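Long-range contact in putatuve endo-xylanase (Clostridium stercorarium, PDB 1O8P), which is the family 6 carbohydrate-binding module of a putative xylan-degrading enzyme and probably binds xylan and cellulose chains: residues F45-N59 with L133-V145. Residues are numbered along the deposited sequence; the frame is centred on the assembly and turned at random.
Sequences FSLPGGGSAIGYIEN and LVFSGPVNVDWFV. With CA (calcium ion), chain B.
With CG swung anti to the backbone N (chi1 -178°), Asp-142 carries OD1 to the same calcium ion that Ser-52 binds through its carbonyl O, while in Ile-57, CG1 anti to the carbonyl carbon (chi1 -80°) and an extended chain beyond it put CD1 over one face of the Phe-135 ring. Both meetings lie in the beta-sandwich of a family 6 carbohydrate-binding module. Calcium is held by Ser-52 O at 2.4 Å and by Asp-142 through both OD1 and its backbone O; water 1, Gln-30 and Glu-32 also bind it. The other carboxylate oxygen, OD2, forms a salt bridge with Arg-80, which should help fix the carboxylate's rotation. Just along the strands from the calcium ligands Ser-52 and Asp-142, Ile-54 and Val-141 form a single antiparallel hydrogen-bonded pair, with Ile-54 N to Val-141 O at 2.9 Å and Val-141 N to Ile-54 O at 3.0 Å. Their side chains run side by side, and Ile-54 CD1 reaches Phe-135 CZ. Farther along, water 2 bridges Ile-57 N and Val-139 O, beyond the one directly hydrogen-bonded pair. Ile-57 CG2 packs against Phe-135 CB, while Ile-57 CD1 makes a CH-pi contact with the Phe-135 ring, 3.9 Å from its centroid and 13° off the ring normal.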
# COMPACT_ATOMS: atom_id res chain seq x y z
N PHE A 45 3.49 6.50 12.39
CA PHE A 45 3.72 7.87 12.80
C PHE A 45 2.44 8.68 12.68
O PHE A 45 1.68 8.51 11.72
CB PHE A 45 4.80 8.54 11.93
CG PHE A 45 6.13 7.87 11.99
CD1 PHE A 45 6.76 7.64 13.22
CD2 PHE A 45 6.77 7.49 10.81
CE1 PHE A 45 7.97 7.01 13.28
CE2 PHE A 45 8.01 6.85 10.87
CZ PHE A 45 8.59 6.60 12.13
N SER A 46 2.22 9.58 13.63
CA SER A 46 1.06 10.45 13.54
C SER A 46 1.36 11.59 12.56
O SER A 46 2.52 12.01 12.39
CB SER A 46 0.68 10.95 14.94
OG SER A 46 1.81 11.57 15.51
N LEU A 47 0.33 12.04 11.84
CA LEU A 47 0.51 13.11 10.87
C LEU A 47 0.04 14.40 11.52
O LEU A 47 -0.93 14.35 12.28
CB LEU A 47 -0.29 12.81 9.58
CG LEU A 47 -0.00 11.50 8.85
CD1 LEU A 47 -0.97 11.38 7.68
CD2 LEU A 47 1.43 11.38 8.37
N PRO A 48 0.73 15.53 11.28
CA PRO A 48 0.35 16.82 11.89
C PRO A 48 -1.14 17.17 11.83
O PRO A 48 -1.68 17.60 12.87
CB PRO A 48 1.18 17.84 11.10
CG PRO A 48 2.36 17.08 10.61
CD PRO A 48 1.92 15.66 10.42
N GLY A 49 -1.80 16.99 10.69
CA GLY A 49 -3.22 17.35 10.65
C GLY A 49 -4.28 16.31 11.07
O GLY A 49 -5.48 16.51 10.77
N GLY A 50 -3.86 15.24 11.76
CA GLY A 50 -4.69 14.06 12.02
C GLY A 50 -4.35 12.86 11.12
O GLY A 50 -3.97 13.02 9.95
N GLY A 51 -4.49 11.65 11.65
CA GLY A 51 -4.20 10.46 10.85
C GLY A 51 -2.83 9.86 11.15
O GLY A 51 -2.10 10.32 12.07
N SER A 52 -2.49 8.81 10.42
CA SER A 52 -1.23 8.10 10.64
C SER A 52 -0.68 7.54 9.34
O SER A 52 -1.42 7.38 8.38
CB SER A 52 -1.41 6.93 11.62
OG SER A 52 -1.92 7.35 12.87
N ALA A 53 0.61 7.23 9.32
CA ALA A 53 1.21 6.65 8.15
C ALA A 53 2.24 5.65 8.62
O ALA A 53 2.79 5.75 9.70
CB ALA A 53 1.83 7.73 7.27
N ILE A 54 2.47 4.61 7.84
CA ILE A 54 3.62 3.77 8.13
C ILE A 54 4.91 4.46 7.60
O ILE A 54 4.86 5.19 6.60
CB ILE A 54 3.40 2.34 7.61
CG1 ILE A 54 3.14 2.35 6.07
CG2 ILE A 54 2.20 1.70 8.41
CD1 ILE A 54 2.98 0.98 5.42
N GLY A 55 6.03 4.20 8.28
CA GLY A 55 7.35 4.73 7.95
C GLY A 55 8.45 3.86 8.58
O GLY A 55 8.14 2.76 9.07
N TYR A 56 9.71 4.37 8.61
CA TYR A 56 10.94 3.65 8.98
C TYR A 56 11.01 2.38 8.14
O TYR A 56 11.41 1.31 8.62
CB TYR A 56 11.09 3.36 10.49
CG TYR A 56 11.50 4.51 11.41
CD1 TYR A 56 11.64 5.83 10.94
CD2 TYR A 56 11.72 4.27 12.77
CE1 TYR A 56 11.99 6.89 11.82
CE2 TYR A 56 12.06 5.30 13.64
CZ TYR A 56 12.20 6.62 13.18
OH TYR A 56 12.53 7.63 14.08
N ILE A 57 10.60 2.51 6.88
CA ILE A 57 10.60 1.41 5.90
C ILE A 57 11.95 1.30 5.18
O ILE A 57 12.60 2.31 4.92
CB ILE A 57 9.39 1.57 4.92
CG1 ILE A 57 8.09 1.06 5.57
CG2 ILE A 57 9.66 0.93 3.54
CD1 ILE A 57 6.84 1.57 4.88
N GLU A 58 12.36 0.08 4.89
CA GLU A 58 13.58 -0.19 4.16
C GLU A 58 13.32 -1.15 3.00
O GLU A 58 12.29 -1.80 2.95
CB GLU A 58 14.62 -0.82 5.10
CG GLU A 58 15.09 0.07 6.24
CD GLU A 58 15.82 1.36 5.81
OE1 GLU A 58 16.29 1.50 4.65
OE2 GLU A 58 15.95 2.26 6.68
N ASN A 59 14.28 -1.23 2.06
CA ASN A 59 14.30 -2.30 1.06
C ASN A 59 14.03 -3.69 1.67
O ASN A 59 14.68 -4.10 2.64
CB ASN A 59 15.66 -2.31 0.32
CG ASN A 59 15.69 -3.30 -0.80
OD1 ASN A 59 14.68 -3.48 -1.44
ND2 ASN A 59 16.81 -3.97 -1.03
N LEU A 133 2.08 -5.24 0.15
CA LEU A 133 2.93 -4.15 -0.37
C LEU A 133 4.41 -4.47 -0.03
O LEU A 133 4.73 -4.70 1.13
CB LEU A 133 2.52 -2.81 0.26
CG LEU A 133 1.03 -2.45 0.14
CD1 LEU A 133 0.77 -1.09 0.84
CD2 LEU A 133 0.60 -2.40 -1.37
N VAL A 134 5.27 -4.51 -1.04
CA VAL A 134 6.66 -4.82 -0.87
C VAL A 134 7.42 -3.57 -1.28
O VAL A 134 7.22 -3.04 -2.37
CB VAL A 134 7.11 -6.10 -1.67
CG1 VAL A 134 8.59 -6.43 -1.39
CG2 VAL A 134 6.17 -7.30 -1.37
N PHE A 135 8.29 -3.11 -0.38
CA PHE A 135 8.98 -1.84 -0.51
C PHE A 135 10.47 -2.00 -0.89
O PHE A 135 11.14 -2.90 -0.37
CB PHE A 135 8.88 -1.11 0.82
CG PHE A 135 7.47 -0.84 1.26
CD1 PHE A 135 6.74 0.17 0.67
CD2 PHE A 135 6.90 -1.61 2.24
CE1 PHE A 135 5.43 0.44 1.07
CE2 PHE A 135 5.59 -1.38 2.66
CZ PHE A 135 4.86 -0.35 2.07
N SER A 136 10.98 -1.13 -1.77
CA SER A 136 12.36 -1.22 -2.27
C SER A 136 13.26 -0.13 -1.67
O SER A 136 14.45 -0.01 -1.96
CB SER A 136 12.41 -1.23 -3.81
OG SER A 136 12.11 0.05 -4.33
N GLY A 137 12.68 0.63 -0.77
CA GLY A 137 13.40 1.73 -0.19
C GLY A 137 12.47 2.51 0.73
O GLY A 137 11.28 2.21 0.83
N PRO A 138 13.05 3.48 1.43
CA PRO A 138 12.29 4.36 2.36
C PRO A 138 11.11 5.10 1.68
O PRO A 138 11.27 5.73 0.61
CB PRO A 138 13.36 5.35 2.86
CG PRO A 138 14.73 4.68 2.55
CD PRO A 138 14.50 3.75 1.42
N VAL A 139 9.93 5.01 2.29
CA VAL A 139 8.72 5.69 1.83
C VAL A 139 7.74 5.71 3.03
O VAL A 139 7.75 4.82 3.87
CB VAL A 139 8.08 4.98 0.57
CG1 VAL A 139 7.62 3.52 0.90
CG2 VAL A 139 6.92 5.85 -0.10
N ASN A 140 6.95 6.76 3.14
CA ASN A 140 5.82 6.76 4.08
C ASN A 140 4.51 6.56 3.33
O ASN A 140 4.32 7.11 2.27
CB ASN A 140 5.76 8.05 4.88
CG ASN A 140 6.89 8.18 5.90
OD1 ASN A 140 6.92 9.14 6.63
ND2 ASN A 140 7.79 7.20 5.97
N VAL A 141 3.61 5.74 3.90
CA VAL A 141 2.36 5.41 3.26
C VAL A 141 1.23 5.71 4.23
O VAL A 141 1.17 5.14 5.31
CB VAL A 141 2.29 3.95 2.79
CG1 VAL A 141 1.07 3.77 1.82
CG2 VAL A 141 3.63 3.49 2.13
N ASP A 142 0.36 6.64 3.83
CA ASP A 142 -0.80 7.03 4.62
C ASP A 142 -1.89 5.98 4.34
O ASP A 142 -2.34 5.30 5.25
CB ASP A 142 -1.25 8.44 4.21
CG ASP A 142 -2.39 8.95 5.00
OD1 ASP A 142 -2.96 8.23 5.88
OD2 ASP A 142 -2.82 10.09 4.79
N TRP A 143 -2.26 5.82 3.07
CA TRP A 143 -3.29 4.86 2.68
C TRP A 143 -3.10 4.48 1.25
O TRP A 143 -2.29 5.11 0.53
CB TRP A 143 -4.72 5.39 2.91
CG TRP A 143 -5.02 6.76 2.40
CD1 TRP A 143 -5.19 7.91 3.16
CD2 TRP A 143 -5.23 7.16 1.02
NE1 TRP A 143 -5.49 8.98 2.34
CE2 TRP A 143 -5.52 8.56 1.03
CE3 TRP A 143 -5.23 6.49 -0.21
CZ2 TRP A 143 -5.77 9.30 -0.16
CZ3 TRP A 143 -5.46 7.21 -1.40
CH2 TRP A 143 -5.74 8.60 -1.36
N PHE A 144 -3.85 3.46 0.83
CA PHE A 144 -3.92 3.03 -0.56
C PHE A 144 -5.33 2.57 -0.90
O PHE A 144 -6.13 2.24 -0.02
CB PHE A 144 -2.82 1.99 -0.93
CG PHE A 144 -3.00 0.62 -0.32
CD1 PHE A 144 -2.70 0.39 1.03
CD2 PHE A 144 -3.42 -0.45 -1.10
CE1 PHE A 144 -2.85 -0.88 1.62
CE2 PHE A 144 -3.56 -1.74 -0.50
CZ PHE A 144 -3.28 -1.94 0.85
N VAL A 145 -5.65 2.59 -2.18
CA VAL A 145 -7.01 2.30 -2.60
C VAL A 145 -6.98 1.85 -4.05
O VAL A 145 -6.05 2.17 -4.78
CB VAL A 145 -8.01 3.53 -2.34
CG1 VAL A 145 -7.75 4.72 -3.29
CG2 VAL A 145 -9.47 3.07 -2.46
CA CA B . -3.27 6.36 7.33
O HOH W 1 -4.64 7.49 9.03
O HOH W 2 10.12 5.15 5.42